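Local atomic coordinates of secreted protein (Streptomyces lividans TK24, PDB entry 5LXZ), a protein that probably acts as a secreted mononuclear copper-radical oxidase of the galactose oxidase-like AA5 family. Residues Cys80-Ala94 with Arg246-Ile259. The protein carries 1 engineered substitution. Residues are numbered along the deposited sequence; the frame is centred on the assembly and turned at random. Where two conformers were deposited one is given.
Engineered in segment 246-259: A247 (natural residue Trp). With CU (copper (II) ion), chain B; EDO (1,2-ethanediol), chain P; EDO (1,2-ethanediol), chain N.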
loop_
_atom_site.group_PDB
_atom_site.type_symbol
_atom_site.label_atom_id
_atom_site.label_comp_id
_atom_site.label_asym_id
_atom_site.label_seq_id
_atom_site.Cartn_x
_atom_site.Cartn_y
_atom_site.Cartn_z
ATOM N N CYS A 80 1.977 7.041 -6.732
ATOM C CA CYS A 80 1.022 7.611 -5.716
ATOM C C CYS A 80 -0.441 7.250 -5.950
ATOM O O CYS A 80 -1.323 7.866 -5.364
ATOM C CB CYS A 80 1.042 9.176 -5.565
ATOM S SG CYS A 80 2.597 10.082 -5.350
ATOM N N THR A 81 -0.715 6.292 -6.825
ATOM C CA THR A 81 -2.086 5.846 -7.024
ATOM C C THR A 81 -2.485 4.745 -6.086
ATOM O O THR A 81 -1.650 4.128 -5.443
ATOM C CB THR A 81 -2.227 5.227 -8.432
ATOM O OG1 THR A 81 -1.148 4.292 -8.653
ATOM C CG2 THR A 81 -2.236 6.259 -9.443
ATOM N N GLY A 82 -3.800 4.485 -6.006
ATOM C CA GLY A 82 -4.341 3.291 -5.404
ATOM C C GLY A 82 -4.882 2.412 -6.512
ATOM O O GLY A 82 -5.116 2.883 -7.624
ATOM N N HIS A 83 -5.100 1.132 -6.237
ATOM C CA HIS A 83 -5.421 0.212 -7.315
ATOM C C HIS A 83 -5.931 -1.099 -6.790
ATOM O O HIS A 83 -5.429 -1.597 -5.764
ATOM C CB HIS A 83 -4.263 -0.024 -8.249
ATOM C CG HIS A 83 -2.961 -0.145 -7.564
ATOM N ND1 HIS A 83 -2.729 -1.027 -6.537
ATOM C CD2 HIS A 83 -1.825 0.560 -7.718
ATOM C CE1 HIS A 83 -1.480 -0.905 -6.132
ATOM N NE2 HIS A 83 -0.921 0.064 -6.815
ATOM N N THR A 84 -6.909 -1.675 -7.485
ATOM C CA THR A 84 -7.391 -2.993 -7.161
ATOM C C THR A 84 -7.990 -3.621 -8.429
ATOM O O THR A 84 -8.386 -2.923 -9.370
ATOM C CB THR A 84 -8.337 -2.959 -5.956
ATOM O OG1 THR A 84 -8.402 -4.268 -5.344
ATOM C CG2 THR A 84 -9.695 -2.467 -6.351
ATOM N N GLN A 85 -8.015 -4.942 -8.466
ATOM C CA GLN A 85 -8.627 -5.678 -9.566
ATOM C C GLN A 85 -10.129 -5.590 -9.548
ATOM O O GLN A 85 -10.762 -5.832 -8.533
ATOM C CB GLN A 85 -8.217 -7.153 -9.476
ATOM C CG GLN A 85 -8.614 -7.908 -10.749
ATOM C CD GLN A 85 -8.712 -9.422 -10.658
ATOM O OE1 GLN A 85 -9.377 -10.052 -11.512
ATOM N NE2 GLN A 85 -8.023 -10.034 -9.728
ATOM N N LEU A 86 -10.700 -5.268 -10.688
ATOM C CA LEU A 86 -12.136 -5.304 -10.902
ATOM C C LEU A 86 -12.580 -6.715 -11.279
ATOM O O LEU A 86 -11.787 -7.586 -11.585
ATOM C CB LEU A 86 -12.492 -4.340 -12.023
ATOM C CG LEU A 86 -12.155 -2.888 -11.742
ATOM C CD1 LEU A 86 -12.551 -2.079 -12.947
ATOM C CD2 LEU A 86 -12.786 -2.346 -10.478
ATOM N N ALA A 87 -13.885 -6.925 -11.229
ATOM C CA ALA A 87 -14.434 -8.256 -11.572
ATOM C C ALA A 87 -14.081 -8.749 -12.953
ATOM O O ALA A 87 -13.931 -9.965 -13.185
ATOM C CB ALA A 87 -15.948 -8.267 -11.394
ATOM N N ASN A 88 -13.894 -7.834 -13.911
ATOM C CA ASN A 88 -13.449 -8.273 -15.221
ATOM C C ASN A 88 -11.959 -8.446 -15.436
ATOM O O ASN A 88 -11.508 -8.714 -16.553
ATOM C CB ASN A 88 -14.022 -7.348 -16.273
ATOM C CG ASN A 88 -13.393 -5.976 -16.260
ATOM O OD1 ASN A 88 -12.532 -5.641 -15.428
ATOM N ND2 ASN A 88 -13.858 -5.139 -17.184
ATOM N N GLY A 89 -11.153 -8.358 -14.377
ATOM C CA GLY A 89 -9.710 -8.522 -14.497
ATOM C C GLY A 89 -8.968 -7.256 -14.810
ATOM O O GLY A 89 -7.751 -7.221 -14.737
ATOM N N ASN A 90 -9.670 -6.165 -15.134
ATOM C CA ASN A 90 -8.977 -4.897 -15.317
ATOM C C ASN A 90 -8.522 -4.389 -13.960
ATOM O O ASN A 90 -9.093 -4.720 -12.937
ATOM C CB ASN A 90 -9.864 -3.848 -15.943
ATOM C CG ASN A 90 -10.175 -4.114 -17.408
ATOM O OD1 ASN A 90 -9.704 -5.058 -18.018
ATOM N ND2 ASN A 90 -10.978 -3.232 -17.969
ATOM N N LEU A 91 -7.456 -3.615 -13.938
ATOM C CA LEU A 91 -6.961 -3.018 -12.714
ATOM C C LEU A 91 -7.473 -1.586 -12.683
ATOM O O LEU A 91 -7.117 -0.800 -13.559
ATOM C CB LEU A 91 -5.432 -3.017 -12.680
ATOM C CG LEU A 91 -4.810 -2.609 -11.350
ATOM C CD1 LEU A 91 -4.936 -3.710 -10.286
ATOM C CD2 LEU A 91 -3.328 -2.264 -11.524
ATOM N N LEU A 92 -8.306 -1.250 -11.704
ATOM C CA LEU A 92 -8.717 0.125 -11.517
ATOM C C LEU A 92 -7.532 0.810 -10.851
ATOM O O LEU A 92 -7.038 0.312 -9.851
ATOM C CB LEU A 92 -9.934 0.287 -10.638
ATOM C CG LEU A 92 -10.404 1.707 -10.376
ATOM C CD1 LEU A 92 -10.895 2.410 -11.641
ATOM C CD2 LEU A 92 -11.538 1.667 -9.360
ATOM N N ILE A 93 -7.087 1.935 -11.396
ATOM C CA ILE A 93 -5.945 2.660 -10.825
ATOM C C ILE A 93 -6.351 4.149 -10.749
ATOM O O ILE A 93 -6.842 4.689 -11.728
ATOM C CB ILE A 93 -4.649 2.305 -11.597
ATOM C CG1 ILE A 93 -3.433 2.988 -10.953
ATOM C CG2 ILE A 93 -4.763 2.654 -13.049
ATOM C CD1 ILE A 93 -2.123 2.360 -11.399
ATOM N N ALA A 94 -6.249 4.788 -9.600
ATOM C CA ALA A 94 -6.803 6.116 -9.407
ATOM C C ALA A 94 -5.931 6.923 -8.504
ATOM O O ALA A 94 -5.324 6.398 -7.566
ATOM C CB ALA A 94 -8.196 6.046 -8.872
ATOM N N ARG A 246 -6.427 12.758 -5.022
ATOM C CA ARG A 246 -5.869 11.874 -4.004
ATOM C C ARG A 246 -4.513 11.356 -4.428
ATOM O O ARG A 246 -4.410 10.603 -5.376
ATOM C CB ARG A 246 -6.785 10.673 -3.734
ATOM C CG ARG A 246 -8.245 11.004 -3.423
ATOM C CD ARG A 246 -9.002 9.674 -3.312
ATOM N NE ARG A 246 -10.422 9.928 -3.218
ATOM C CZ ARG A 246 -11.100 10.143 -2.087
ATOM N NH1 ARG A 246 -10.545 10.050 -0.906
ATOM N NH2 ARG A 246 -12.400 10.431 -2.112
ATOM N N ALA A 247 -3.475 11.768 -3.706
ATOM C CA ALA A 247 -2.201 11.077 -3.690
ATOM C C ALA A 247 -2.234 10.114 -2.533
ATOM O O ALA A 247 -2.461 10.511 -1.387
ATOM C CB ALA A 247 -1.013 12.029 -3.522
ATOM N N TYR A 248 -1.988 8.834 -2.821
ATOM C CA TYR A 248 -1.911 7.748 -1.826
ATOM C C TYR A 248 -3.271 7.286 -1.274
ATOM O O TYR A 248 -3.428 7.027 -0.071
ATOM C CB TYR A 248 -1.024 8.101 -0.643
ATOM C CG TYR A 248 0.430 8.218 -0.858
ATOM C CD1 TYR A 248 1.028 8.087 -2.106
ATOM C CD2 TYR A 248 1.221 8.397 0.260
ATOM C CE1 TYR A 248 2.396 8.190 -2.219
ATOM C CE2 TYR A 248 2.562 8.521 0.143
ATOM C CZ TYR A 248 3.143 8.411 -1.081
ATOM O OH TYR A 248 4.496 8.521 -1.084
ATOM N N PRO A 249 -4.290 7.150 -2.123
ATOM C CA PRO A 249 -5.534 6.572 -1.640
ATOM C C PRO A 249 -5.471 5.021 -1.573
ATOM O O PRO A 249 -4.703 4.385 -2.313
ATOM C CB PRO A 249 -6.521 7.002 -2.704
ATOM C CG PRO A 249 -5.745 6.867 -3.941
ATOM C CD PRO A 249 -4.337 7.328 -3.581
ATOM N N THR A 250 -6.307 4.443 -0.703
ATOM C CA THR A 250 -6.599 3.016 -0.848
ATOM C C THR A 250 -7.852 2.840 -1.652
ATOM O O THR A 250 -8.839 3.525 -1.403
ATOM C CB THR A 250 -6.747 2.349 0.521
ATOM O OG1 THR A 250 -5.423 2.201 1.050
ATOM C CG2 THR A 250 -7.370 0.971 0.459
ATOM N N LEU A 251 -7.792 1.896 -2.602
ATOM C CA LEU A 251 -8.967 1.408 -3.315
ATOM C C LEU A 251 -9.234 -0.005 -2.861
ATOM O O LEU A 251 -8.313 -0.831 -2.901
ATOM C CB LEU A 251 -8.693 1.414 -4.808
ATOM C CG LEU A 251 -9.058 2.701 -5.558
ATOM C CD1 LEU A 251 -8.445 3.934 -5.032
ATOM C CD2 LEU A 251 -8.704 2.491 -7.043
ATOM N N THR A 252 -10.426 -0.299 -2.414
ATOM C CA THR A 252 -10.731 -1.631 -1.892
ATOM C C THR A 252 -12.139 -2.054 -2.295
ATOM O O THR A 252 -13.051 -1.247 -2.324
ATOM C CB THR A 252 -10.489 -1.662 -0.356
ATOM O OG1 THR A 252 -10.409 -3.020 0.086
ATOM C CG2 THR A 252 -11.493 -0.913 0.419
ATOM N N THR A 253 -12.292 -3.318 -2.641
ATOM C CA THR A 253 -13.598 -3.823 -3.110
ATOM C C THR A 253 -14.572 -4.055 -1.985
ATOM O O THR A 253 -14.209 -4.640 -0.952
ATOM C CB THR A 253 -13.357 -5.150 -3.797
ATOM O OG1 THR A 253 -12.422 -4.940 -4.876
ATOM C CG2 THR A 253 -14.653 -5.749 -4.313
ATOM N N LEU A 254 -15.792 -3.591 -2.180
ATOM C CA LEU A 254 -16.872 -3.793 -1.220
ATOM C C LEU A 254 -17.684 -5.064 -1.559
ATOM O O LEU A 254 -17.469 -5.721 -2.566
ATOM C CB LEU A 254 -17.774 -2.558 -1.204
ATOM C CG LEU A 254 -17.092 -1.248 -0.798
ATOM C CD1 LEU A 254 -18.097 -0.099 -0.901
ATOM C CD2 LEU A 254 -16.552 -1.308 0.620
ATOM N N GLY A 255 -18.618 -5.403 -0.687
ATOM C CA GLY A 255 -19.400 -6.619 -0.899
ATOM C C GLY A 255 -20.268 -6.581 -2.142
ATOM O O GLY A 255 -20.535 -7.650 -2.707
ATOM N N ASP A 256 -20.667 -5.398 -2.584
ATOM C CA ASP A 256 -21.425 -5.249 -3.823
ATOM C C ASP A 256 -20.557 -5.194 -5.090
ATOM O O ASP A 256 -21.086 -4.999 -6.187
ATOM C CB ASP A 256 -22.374 -4.046 -3.749
ATOM C CG ASP A 256 -21.667 -2.735 -3.532
ATOM O OD1 ASP A 256 -20.439 -2.666 -3.599
ATOM O OD2 ASP A 256 -22.358 -1.711 -3.254
ATOM N N GLY A 257 -19.242 -5.336 -4.962
ATOM C CA GLY A 257 -18.339 -5.317 -6.075
ATOM C C GLY A 257 -17.942 -3.895 -6.505
ATOM O O GLY A 257 -17.152 -3.730 -7.433
ATOM N N LYS A 258 -18.469 -2.870 -5.844
ATOM C CA LYS A 258 -18.052 -1.510 -6.110
ATOM C C LYS A 258 -16.740 -1.264 -5.369
ATOM O O LYS A 258 -16.387 -2.017 -4.458
ATOM C CB LYS A 258 -19.131 -0.533 -5.705
ATOM C CG LYS A 258 -20.416 -0.754 -6.514
ATOM C CD LYS A 258 -21.424 0.297 -6.142
ATOM C CE LYS A 258 -22.750 -0.016 -6.827
ATOM N NZ LYS A 258 -23.752 0.996 -6.415
ATOM N N ILE A 259 -16.009 -0.269 -5.811
ATOM C CA ILE A 259 -14.676 0.033 -5.264
ATOM C C ILE A 259 -14.678 1.307 -4.457
ATOM O O ILE A 259 -15.042 2.370 -4.951
ATOM C CB ILE A 259 -13.628 0.152 -6.362
ATOM C CG1 ILE A 259 -13.692 -1.014 -7.355
ATOM C CG2 ILE A 259 -12.238 0.345 -5.754
ATOM C CD1 ILE A 259 -13.505 -2.379 -6.745
HETATM CU CU CU B . 5.542 7.010 -2.014
HETATM C C1 EDO P . -3.337 0.750 -2.455
HETATM O O1 EDO P . -3.052 0.555 -3.851
HETATM C C2 EDO P . -4.574 0.005 -2.098
HETATM O O2 EDO P . -5.464 0.309 -3.178
HETATM C C1 EDO N . -20.758 -3.695 1.976
HETATM O O1 EDO N . -19.412 -4.168 1.753
HETATM C C2 EDO N . -21.282 -2.816 0.848
HETATM O O2 EDO N . -21.217 -3.492 -0.394
HETATM O O HOH W 1 -10.089 -4.903 -3.449
HETATM O O HOH W 2 -13.144 -5.763 -7.367
HETATM O O HOH W 3 -15.347 -4.962 -8.902
HETATM O O HOH W 4 6.238 9.065 -2.274
#
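L251 packs against G82, L92 and A94 where two neighbouring blades of the Kelch beta-propeller meet, each offering its innermost strand. Strands 81-85 and 250-253 run nearly parallel, 16° apart. Between them L251 fills the tight middle: with CG turned away from the carbonyl carbon (chi1 -90°), CD2 lies 3.8 Å from CD2 of L92, the two side chains crossing at about a right angle, and also meets the methyl of A94. G82 leaves no room for a side chain, since a CB there would run into the carbonyl O of P249.

I259 extends this apolar layer. Its CG1 lies 3.5 Å from CD2 of L86, its CG2 packs against CD2 of L92, and its CD1 meets CG2 of T84. Cutting I259 back to alanine would probably open a gap between L86, L92 and T84, leaving CD2 of L86 without its closest partner here.

Toward T253 and the two beta turns, contact thins and waters bridge the segments. One donates to T84 OG1, which also bonds D553, and accepts from T253 N; another donates to Q85 O and lies 2.7 Å from T253 OG1; a third donates to G257 O and accepts weakly from A87 N. Beside the middle, a 1,2-ethanediol takes the N-H groups of H83 and L251 on O2.

At the copper end, the engineered A247, tryptophan in the natural protein, places its CB 4.1 Å from CB of C80. Y248 N donates to C80 O at 2.8 Å, while Y248 OH binds copper at 2.1 Å, alongside H461, H548 and a water; Y460 completes the site. In the conformers given, C80 SG stands 3.7 Å from Y248 CE1, too far for the thioether known in relatives.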